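Local atomic coordinates of RagA protein (Porphyromonas gingivalis, PDB entry 6SLN), a protein that acts as an outer-membrane receptor of the TonB-dependent family and probably imports oligopeptides into the periplasm through its barrel. Residues Asp750-Tyr761 / Pro843-Trp854; Asn178-Leu186 / Gly202-Lys210. One frame throughout, in Å; residues are numbered along the deposited sequence.

Contact 1 (Asp750-Tyr761 / Pro843-Trp854); sequences DWNVYASANFNY and PITGGFSLGASW
Tyr754 places its CG between its own backbone N and carbonyl carbon (chi1 38°), which folds the ring back over the Gly851 peptide on the facing strand. Gly851 O lies 3.1 Å above the plane of the Tyr754 ring, over its centre, and Gly851 CA is 3.8 Å from the centroid of that ring, a CH-pi contact. Beyond it, Tyr754 OH is anchored by Asp860 of the next strand. On the opposite face, Tyr761 has CG anti to the backbone N (chi1 178°), and Ile844 CG1 meets the ring edge in its plane, 3.6 Å from Tyr761 CD1. The other branch, Ile844 CG2, lies 3.7 Å from Phe759 CE1. Near the strand ends, Trp854 turns an edge toward the face of Trp751 in a T-shaped pair, five-membered ring centroids 4.6 Å apart and planes at 65°. Ala852 CB sits at the edge of Trp751, 3.6 Å from CZ3. The antiparallel backbones exchange paired bonds at Ser756 and Ser849, each N donating to the other's O at 2.7 Å, and again at Asn760 and Thr845. Ser849 OG and Asn760 ND2 bond to Asp862 and Asp738 on the flanking strands, and Asn758 touches Ala127 of the plug. Polar groups thus line the plug-facing side, while Val753, Phe759, Ile844 and Phe848 share the other, as suits a membrane barrel wall.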
loop_
_atom_site.group_PDB
_atom_site.type_symbol
_atom_site.label_atom_id
_atom_site.label_comp_id
_atom_site.label_asym_id
_atom_site.label_seq_id
_atom_site.Cartn_x
_atom_site.Cartn_y
_atom_site.Cartn_z
ATOM N N ASP A 750 40.996 -49.029 -4.276
ATOM C CA ASP A 750 41.874 -47.897 -4.001
ATOM C C ASP A 750 41.423 -46.743 -4.898
ATOM O O ASP A 750 41.200 -45.621 -4.431
ATOM C CB ASP A 750 43.341 -48.264 -4.261
ATOM C CG ASP A 750 44.306 -47.657 -3.243
ATOM O OD1 ASP A 750 44.135 -47.894 -2.028
ATOM O OD2 ASP A 750 45.254 -46.961 -3.669
ATOM N N TRP A 751 41.250 -47.037 -6.188
ATOM C CA TRP A 751 40.892 -46.083 -7.232
ATOM C C TRP A 751 39.438 -46.257 -7.664
ATOM O O TRP A 751 38.833 -47.311 -7.466
ATOM C CB TRP A 751 41.797 -46.265 -8.456
ATOM C CG TRP A 751 42.989 -45.379 -8.470
ATOM C CD1 TRP A 751 44.236 -45.699 -8.058
ATOM C CD2 TRP A 751 43.050 -44.018 -8.925
ATOM N NE1 TRP A 751 45.076 -44.628 -8.220
ATOM C CE2 TRP A 751 44.374 -43.583 -8.753
ATOM C CE3 TRP A 751 42.114 -43.125 -9.450
ATOM C CZ2 TRP A 751 44.791 -42.299 -9.092
ATOM C CZ3 TRP A 751 42.531 -41.847 -9.788
ATOM C CH2 TRP A 751 43.856 -41.447 -9.608
ATOM N N ASN A 752 38.886 -45.213 -8.294
ATOM C CA ASN A 752 37.547 -45.304 -8.886
ATOM C C ASN A 752 37.358 -44.129 -9.854
ATOM O O ASN A 752 37.056 -43.014 -9.420
ATOM C CB ASN A 752 36.460 -45.312 -7.823
ATOM C CG ASN A 752 35.066 -45.443 -8.419
ATOM O OD1 ASN A 752 34.904 -45.527 -9.638
ATOM N ND2 ASN A 752 34.046 -45.460 -7.558
ATOM N N VAL A 753 37.487 -44.413 -11.148
ATOM C CA VAL A 753 37.259 -43.438 -12.205
ATOM C C VAL A 753 35.906 -43.733 -12.827
ATOM O O VAL A 753 35.636 -44.882 -13.194
ATOM C CB VAL A 753 38.374 -43.503 -13.256
ATOM C CG1 VAL A 753 38.275 -42.331 -14.190
ATOM C CG2 VAL A 753 39.725 -43.526 -12.577
ATOM N N TYR A 754 35.060 -42.701 -12.954
ATOM C CA TYR A 754 33.709 -42.851 -13.482
ATOM C C TYR A 754 33.420 -41.707 -14.440
ATOM O O TYR A 754 33.977 -40.610 -14.311
ATOM C CB TYR A 754 32.639 -42.866 -12.373
ATOM C CG TYR A 754 32.940 -41.899 -11.255
ATOM C CD1 TYR A 754 33.838 -42.238 -10.243
ATOM C CD2 TYR A 754 32.350 -40.645 -11.221
ATOM C CE1 TYR A 754 34.137 -41.354 -9.225
ATOM C CE2 TYR A 754 32.638 -39.750 -10.199
ATOM C CZ TYR A 754 33.537 -40.111 -9.204
ATOM O OH TYR A 754 33.845 -39.239 -8.180
ATOM N N ALA A 755 32.541 -41.975 -15.405
ATOM C CA ALA A 755 32.228 -41.035 -16.472
ATOM C C ALA A 755 30.748 -41.092 -16.810
ATOM O O ALA A 755 30.116 -42.155 -16.781
ATOM C CB ALA A 755 33.044 -41.322 -17.733
ATOM N N SER A 756 30.205 -39.934 -17.136
ATOM C CA SER A 756 28.817 -39.805 -17.531
ATOM C C SER A 756 28.795 -38.906 -18.751
ATOM O O SER A 756 29.421 -37.841 -18.747
ATOM C CB SER A 756 27.977 -39.229 -16.391
ATOM O OG SER A 756 26.903 -38.451 -16.885
ATOM N N ALA A 757 28.123 -39.350 -19.802
ATOM C CA ALA A 757 28.003 -38.595 -21.036
ATOM C C ALA A 757 26.536 -38.294 -21.284
ATOM O O ALA A 757 25.646 -38.884 -20.673
ATOM C CB ALA A 757 28.611 -39.363 -22.218
ATOM N N ASN A 758 26.282 -37.388 -22.214
ATOM C CA ASN A 758 24.953 -36.807 -22.314
ATOM C C ASN A 758 24.807 -36.035 -23.618
ATOM O O ASN A 758 25.674 -35.221 -23.954
ATOM C CB ASN A 758 24.731 -35.911 -21.094
ATOM C CG ASN A 758 23.399 -35.272 -21.087
ATOM O OD1 ASN A 758 22.447 -35.833 -20.567
ATOM N ND2 ASN A 758 23.311 -34.076 -21.649
ATOM N N PHE A 759 23.733 -36.272 -24.369
ATOM C CA PHE A 759 23.612 -35.615 -25.665
ATOM C C PHE A 759 22.166 -35.624 -26.148
ATOM O O PHE A 759 21.444 -36.603 -25.945
ATOM C CB PHE A 759 24.508 -36.290 -26.716
ATOM C CG PHE A 759 24.304 -35.766 -28.107
ATOM C CD1 PHE A 759 25.083 -34.723 -28.586
ATOM C CD2 PHE A 759 23.335 -36.307 -28.941
ATOM C CE1 PHE A 759 24.901 -34.227 -29.866
ATOM C CE2 PHE A 759 23.148 -35.812 -30.223
ATOM C CZ PHE A 759 23.935 -34.773 -30.690
ATOM N N ASN A 760 21.770 -34.539 -26.819
ATOM C CA ASN A 760 20.521 -34.492 -27.571
ATOM C C ASN A 760 20.694 -33.614 -28.802
ATOM O O ASN A 760 21.258 -32.521 -28.713
ATOM C CB ASN A 760 19.360 -33.955 -26.732
ATOM C CG ASN A 760 18.173 -33.473 -27.591
ATOM O OD1 ASN A 760 18.080 -32.298 -27.956
ATOM N ND2 ASN A 760 17.261 -34.387 -27.903
ATOM N N TYR A 761 20.204 -34.097 -29.941
ATOM C CA TYR A 761 19.973 -33.264 -31.108
ATOM C C TYR A 761 18.477 -32.997 -31.253
ATOM O O TYR A 761 17.649 -33.851 -30.924
ATOM C CB TYR A 761 20.501 -33.929 -32.380
ATOM C CG TYR A 761 20.225 -33.108 -33.621
ATOM C CD1 TYR A 761 20.968 -31.973 -33.893
ATOM C CD2 TYR A 761 19.211 -33.455 -34.507
ATOM C CE1 TYR A 761 20.723 -31.212 -35.011
ATOM C CE2 TYR A 761 18.954 -32.691 -35.633
ATOM C CZ TYR A 761 19.717 -31.567 -35.880
ATOM O OH TYR A 761 19.486 -30.783 -36.994
ATOM N N PRO A 843 20.269 -26.203 -31.478
ATOM C CA PRO A 843 19.781 -27.573 -31.726
ATOM C C PRO A 843 20.495 -28.643 -30.927
ATOM O O PRO A 843 19.933 -29.735 -30.767
ATOM C CB PRO A 843 20.042 -27.788 -33.235
ATOM C CG PRO A 843 20.529 -26.468 -33.762
ATOM C CD PRO A 843 21.099 -25.718 -32.588
ATOM N N ILE A 844 21.704 -28.380 -30.427
ATOM C CA ILE A 844 22.546 -29.408 -29.827
ATOM C C ILE A 844 22.801 -29.072 -28.354
ATOM O O ILE A 844 23.271 -27.977 -28.022
ATOM C CB ILE A 844 23.844 -29.584 -30.639
ATOM C CG1 ILE A 844 23.462 -30.091 -32.040
ATOM C CG2 ILE A 844 24.803 -30.541 -29.938
ATOM C CD1 ILE A 844 24.598 -30.186 -33.071
ATOM N N THR A 845 22.474 -30.026 -27.478
ATOM C CA THR A 845 22.528 -29.878 -26.032
ATOM C C THR A 845 23.187 -31.119 -25.457
ATOM O O THR A 845 22.666 -32.225 -25.622
ATOM C CB THR A 845 21.124 -29.728 -25.443
ATOM O OG1 THR A 845 20.443 -28.639 -26.075
ATOM C CG2 THR A 845 21.199 -29.479 -23.936
ATOM N N GLY A 846 24.305 -30.939 -24.756
ATOM C CA GLY A 846 24.954 -32.059 -24.108
ATOM C C GLY A 846 25.720 -31.661 -22.862
ATOM O O GLY A 846 25.763 -30.495 -22.456
ATOM N N GLY A 847 26.308 -32.677 -22.247
ATOM C CA GLY A 847 27.208 -32.499 -21.129
ATOM C C GLY A 847 27.965 -33.787 -20.899
ATOM O O GLY A 847 27.607 -34.845 -21.431
ATOM N N PHE A 848 29.032 -33.683 -20.117
ATOM C CA PHE A 848 29.720 -34.883 -19.668
ATOM C C PHE A 848 30.348 -34.619 -18.310
ATOM O O PHE A 848 30.731 -33.490 -17.990
ATOM C CB PHE A 848 30.772 -35.376 -20.669
ATOM C CG PHE A 848 31.750 -34.327 -21.101
ATOM C CD1 PHE A 848 31.443 -33.452 -22.139
ATOM C CD2 PHE A 848 32.997 -34.233 -20.495
ATOM C CE1 PHE A 848 32.360 -32.482 -22.555
ATOM C CE2 PHE A 848 33.930 -33.275 -20.916
ATOM C CZ PHE A 848 33.609 -32.395 -21.941
ATOM N N SER A 849 30.420 -35.679 -17.508
ATOM C CA SER A 849 30.935 -35.622 -16.147
ATOM C C SER A 849 32.015 -36.687 -15.982
ATOM O O SER A 849 31.796 -37.858 -16.319
ATOM C CB SER A 849 29.800 -35.819 -15.127
ATOM O OG SER A 849 28.801 -34.808 -15.237
ATOM N N LEU A 850 33.193 -36.267 -15.516
ATOM C CA LEU A 850 34.270 -37.159 -15.116
ATOM C C LEU A 850 34.290 -37.271 -13.604
ATOM O O LEU A 850 33.525 -36.618 -12.892
ATOM C CB LEU A 850 35.623 -36.656 -15.607
ATOM C CG LEU A 850 35.834 -36.573 -17.108
ATOM C CD1 LEU A 850 35.979 -35.122 -17.498
ATOM C CD2 LEU A 850 37.070 -37.377 -17.504
ATOM N N GLY A 851 35.195 -38.094 -13.105
ATOM C CA GLY A 851 35.330 -38.201 -11.673
ATOM C C GLY A 851 36.261 -39.304 -11.232
ATOM O O GLY A 851 36.077 -40.468 -11.593
ATOM N N ALA A 852 37.273 -38.945 -10.457
ATOM C CA ALA A 852 38.143 -39.914 -9.814
ATOM C C ALA A 852 38.049 -39.743 -8.308
ATOM O O ALA A 852 37.934 -38.621 -7.800
ATOM C CB ALA A 852 39.604 -39.764 -10.265
ATOM N N SER A 853 38.071 -40.861 -7.601
ATOM C CA SER A 853 38.180 -40.866 -6.156
ATOM C C SER A 853 39.354 -41.751 -5.785
ATOM O O SER A 853 39.438 -42.898 -6.240
ATOM C CB SER A 853 36.902 -41.363 -5.493
ATOM O OG SER A 853 36.446 -42.534 -6.134
ATOM N N TRP A 854 40.269 -41.202 -4.987
ATOM C CA TRP A 854 41.366 -41.981 -4.434
ATOM C C TRP A 854 40.916 -42.709 -3.183
ATOM O O TRP A 854 39.859 -43.343 -3.179
ATOM C CB TRP A 854 42.559 -41.098 -4.116
ATOM C CG TRP A 854 43.784 -41.844 -4.373
ATOM C CD1 TRP A 854 43.967 -42.785 -5.337
ATOM C CD2 TRP A 854 45.007 -41.765 -3.646
ATOM N NE1 TRP A 854 45.236 -43.291 -5.266
ATOM C CE2 TRP A 854 45.897 -42.678 -4.236
ATOM C CE3 TRP A 854 45.441 -41.005 -2.560
ATOM C CZ2 TRP A 854 47.195 -42.850 -3.778
ATOM C CZ3 TRP A 854 46.730 -41.178 -2.106
ATOM C CH2 TRP A 854 47.592 -42.092 -2.712
#

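Contact 2 (Asn178-Leu186 / Gly202-Lys210); sequences NDFESMSVL and GVVFIQTKK
Two neighbouring antiparallel strands of the plug domain's mixed sheet meet here, and a classic beta bulge shifts their register. Glu181 and Ser182 both face Gln207, whose O accepts two backbone bonds in its carbonyl plane: from Glu181 N at 2.6 Å and from Ser182 N at 3.3 Å. Past the bulge the pairing is regular, through Ser184 with Phe205 and Leu186 with Val203. On one face of the sheet Ile206 presents its two branches to different partners. CG2 stands over the centre of the Phe180 ring, 3.5 Å from the centroid and 9° off the normal, a CH-pi contact almost straight down the ring normal, while CG1 is 3.5 Å from Met183 CE. Met183 leaves the backbone with CG anti to N (chi1 171°) and bends only at its last torsion (chi3 -51°), which lays CE beside Ile206; its SD meets Val204 CG1 at 3.6 Å. Before the bulge, Lys209 is held twice. Its backbone N bonds Asp179 O at 2.7 Å, and its extended side chain runs back along the 3-10 turn until NZ reaches Asn178 O at 2.6 Å. Asp179 OD1 bonds Tyr328 and Ser330 of the barrel, and Thr208 OG1 bonds Asp163 and Asn354. Strands 102-106 and 159-162 continue the sheet on either side of this pair. The ammonium of Lys209 therefore donates to a backbone carbonyl rather than to a carboxylate of these two segments, and the polar end of this largely buried pair is tied both to itself and to the barrel wall.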
loop_
_atom_site.group_PDB
_atom_site.type_symbol
_atom_site.label_atom_id
_atom_site.label_comp_id
_atom_site.label_asym_id
_atom_site.label_seq_id
_atom_site.Cartn_x
_atom_site.Cartn_y
_atom_site.Cartn_z
ATOM N N ASN A 178 20.025 -28.517 -0.499
ATOM C CA ASN A 178 20.602 -29.658 0.196
ATOM C C ASN A 178 19.542 -30.578 0.761
ATOM O O ASN A 178 19.859 -31.721 1.111
ATOM C CB ASN A 178 21.495 -29.188 1.324
ATOM C CG ASN A 178 22.925 -29.227 0.948
ATOM O OD1 ASN A 178 23.618 -28.232 1.066
ATOM N ND2 ASN A 178 23.387 -30.377 0.475
ATOM N N ASP A 179 18.309 -30.084 0.902
ATOM C CA ASP A 179 17.177 -30.904 1.302
ATOM C C ASP A 179 16.637 -31.763 0.167
ATOM O O ASP A 179 15.749 -32.583 0.413
ATOM C CB ASP A 179 16.062 -30.015 1.846
ATOM C CG ASP A 179 16.535 -29.140 2.976
ATOM O OD1 ASP A 179 17.497 -29.547 3.651
ATOM O OD2 ASP A 179 15.954 -28.057 3.189
ATOM N N PHE A 180 17.162 -31.604 -1.053
ATOM C CA PHE A 180 16.704 -32.348 -2.220
ATOM C C PHE A 180 17.404 -33.699 -2.306
ATOM O O PHE A 180 18.638 -33.776 -2.297
ATOM C CB PHE A 180 16.958 -31.556 -3.500
ATOM C CG PHE A 180 16.229 -30.240 -3.567
ATOM C CD1 PHE A 180 15.267 -29.907 -2.636
ATOM C CD2 PHE A 180 16.510 -29.339 -4.578
ATOM C CE1 PHE A 180 14.601 -28.705 -2.718
ATOM C CE2 PHE A 180 15.849 -28.133 -4.663
ATOM C CZ PHE A 180 14.896 -27.815 -3.737
ATOM N N GLU A 181 16.606 -34.762 -2.392
ATOM C CA GLU A 181 17.160 -36.105 -2.524
ATOM C C GLU A 181 17.500 -36.408 -3.970
ATOM O O GLU A 181 18.602 -36.873 -4.282
ATOM C CB GLU A 181 16.166 -37.140 -2.000
ATOM C CG GLU A 181 16.702 -38.553 -1.966
ATOM C CD GLU A 181 18.022 -38.639 -1.232
ATOM O OE1 GLU A 181 19.075 -38.508 -1.892
ATOM O OE2 GLU A 181 18.007 -38.828 0.006
ATOM N N SER A 182 16.556 -36.160 -4.864
ATOM C CA SER A 182 16.748 -36.459 -6.266
ATOM C C SER A 182 15.934 -35.466 -7.072
ATOM O O SER A 182 15.151 -34.677 -6.531
ATOM C CB SER A 182 16.343 -37.899 -6.591
ATOM O OG SER A 182 15.210 -38.293 -5.835
ATOM N N MET A 183 16.158 -35.496 -8.377
ATOM C CA MET A 183 15.359 -34.736 -9.323
ATOM C C MET A 183 15.155 -35.616 -10.542
ATOM O O MET A 183 16.125 -36.101 -11.137
ATOM C CB MET A 183 16.029 -33.415 -9.695
ATOM C CG MET A 183 15.336 -32.702 -10.821
ATOM S SD MET A 183 16.102 -31.113 -11.156
ATOM C CE MET A 183 16.146 -30.380 -9.520
ATOM N N SER A 184 13.895 -35.876 -10.860
ATOM C CA SER A 184 13.521 -36.679 -12.014
ATOM C C SER A 184 13.005 -35.764 -13.116
ATOM O O SER A 184 12.183 -34.877 -12.863
ATOM C CB SER A 184 12.458 -37.716 -11.647
ATOM O OG SER A 184 12.876 -38.535 -10.571
ATOM N N VAL A 185 13.505 -35.955 -14.329
ATOM C CA VAL A 185 13.027 -35.195 -15.473
ATOM C C VAL A 185 12.227 -36.148 -16.343
ATOM O O VAL A 185 12.749 -37.176 -16.793
ATOM C CB VAL A 185 14.176 -34.529 -16.245
ATOM C CG1 VAL A 185 13.631 -33.701 -17.413
ATOM C CG2 VAL A 185 14.964 -33.637 -15.300
ATOM N N LEU A 186 10.950 -35.823 -16.544
ATOM C CA LEU A 186 10.035 -36.640 -17.329
ATOM C C LEU A 186 9.855 -36.017 -18.711
ATOM O O LEU A 186 9.390 -34.875 -18.830
ATOM C CB LEU A 186 8.690 -36.776 -16.622
ATOM C CG LEU A 186 8.708 -36.980 -15.117
ATOM C CD1 LEU A 186 7.303 -37.136 -14.662
ATOM C CD2 LEU A 186 9.514 -38.201 -14.746
ATOM N N GLY A 202 7.246 -31.111 -20.374
ATOM C CA GLY A 202 8.000 -31.956 -19.482
ATOM C C GLY A 202 7.684 -31.637 -18.038
ATOM O O GLY A 202 7.023 -30.649 -17.705
ATOM N N VAL A 203 8.160 -32.498 -17.158
ATOM C CA VAL A 203 7.897 -32.318 -15.740
ATOM C C VAL A 203 9.202 -32.499 -14.984
ATOM O O VAL A 203 9.905 -33.494 -15.180
ATOM C CB VAL A 203 6.814 -33.293 -15.237
ATOM C CG1 VAL A 203 6.796 -33.308 -13.724
ATOM C CG2 VAL A 203 5.448 -32.888 -15.782
ATOM N N VAL A 204 9.540 -31.527 -14.150
ATOM C CA VAL A 204 10.722 -31.582 -13.299
ATOM C C VAL A 204 10.223 -31.869 -11.895
ATOM O O VAL A 204 9.608 -31.008 -11.256
ATOM C CB VAL A 204 11.536 -30.279 -13.345
ATOM C CG1 VAL A 204 12.900 -30.472 -12.705
ATOM C CG2 VAL A 204 11.677 -29.778 -14.779
ATOM N N PHE A 205 10.460 -33.081 -11.422
ATOM C CA PHE A 205 10.028 -33.494 -10.097
ATOM C C PHE A 205 11.212 -33.446 -9.138
ATOM O O PHE A 205 12.194 -34.177 -9.319
ATOM C CB PHE A 205 9.429 -34.895 -10.142
ATOM C CG PHE A 205 8.604 -35.232 -8.945
ATOM C CD1 PHE A 205 9.198 -35.726 -7.796
ATOM C CD2 PHE A 205 7.234 -35.049 -8.963
ATOM C CE1 PHE A 205 8.438 -36.040 -6.692
ATOM C CE2 PHE A 205 6.472 -35.367 -7.863
ATOM C CZ PHE A 205 7.074 -35.861 -6.725
ATOM N N ILE A 206 11.119 -32.588 -8.129
ATOM C CA ILE A 206 12.124 -32.492 -7.074
ATOM C C ILE A 206 11.585 -33.211 -5.844
ATOM O O ILE A 206 10.504 -32.880 -5.349
ATOM C CB ILE A 206 12.462 -31.029 -6.746
ATOM C CG1 ILE A 206 12.990 -30.306 -7.989
ATOM C CG2 ILE A 206 13.464 -30.959 -5.601
ATOM C CD1 ILE A 206 13.214 -28.820 -7.790
ATOM N N GLN A 207 12.322 -34.197 -5.340
ATOM C CA GLN A 207 11.911 -34.900 -4.133
ATOM C C GLN A 207 12.896 -34.611 -3.013
ATOM O O GLN A 207 14.081 -34.948 -3.120
ATOM C CB GLN A 207 11.799 -36.403 -4.359
ATOM C CG GLN A 207 11.120 -37.071 -3.194
ATOM C CD GLN A 207 11.035 -38.561 -3.354
ATOM O OE1 GLN A 207 11.468 -39.111 -4.370
ATOM N NE2 GLN A 207 10.477 -39.233 -2.349
ATOM N N THR A 208 12.390 -34.028 -1.933
ATOM C CA THR A 208 13.198 -33.675 -0.780
ATOM C C THR A 208 13.470 -34.907 0.092
ATOM O O THR A 208 12.912 -35.986 -0.110
ATOM C CB THR A 208 12.514 -32.562 0.023
ATOM O OG1 THR A 208 11.308 -33.059 0.622
ATOM C CG2 THR A 208 12.165 -31.367 -0.877
ATOM N N LYS A 209 14.346 -34.735 1.078
ATOM C CA LYS A 209 14.865 -35.870 1.829
ATOM C C LYS A 209 13.945 -36.261 2.978
ATOM O O LYS A 209 13.306 -35.418 3.614
ATOM C CB LYS A 209 16.253 -35.555 2.386
ATOM C CG LYS A 209 17.356 -35.550 1.348
ATOM C CD LYS A 209 18.587 -34.784 1.829
ATOM C CE LYS A 209 19.813 -35.112 0.969
ATOM N NZ LYS A 209 20.884 -34.067 1.022
ATOM N N LYS A 210 13.892 -37.565 3.241
ATOM C CA LYS A 210 13.232 -38.136 4.405
ATOM C C LYS A 210 14.284 -38.813 5.274
ATOM O O LYS A 210 15.359 -39.189 4.803
ATOM C CB LYS A 210 12.151 -39.155 4.006
ATOM C CG LYS A 210 11.405 -38.828 2.722
ATOM C CD LYS A 210 10.661 -37.493 2.798
ATOM C CE LYS A 210 9.727 -37.302 1.603
ATOM N NZ LYS A 210 9.642 -35.863 1.235
#

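Contact 1 belongs to the barrel wall and contact 2 to the plug that fills the barrel. Their centres lie 20 Å apart and their nearest atoms about 9 Å, so they do not touch. One plug loop approaches both: Leu122 packs on Met183 of contact 2, whereas Gln125 and Ala127 reach Ser849 and Asn758 of contact 1. Contact 2 meets the wall elsewhere, on the strands carrying Tyr328, Arg352 and Asn354; the Asp179 side chain is about 9 Å from a bound C8E detergent. The phosphatidylethanolamine pocket, with Ala448, Phe501, His523 and Leu570, is formed by other barrel strands, and neither contact contributes a residue to it.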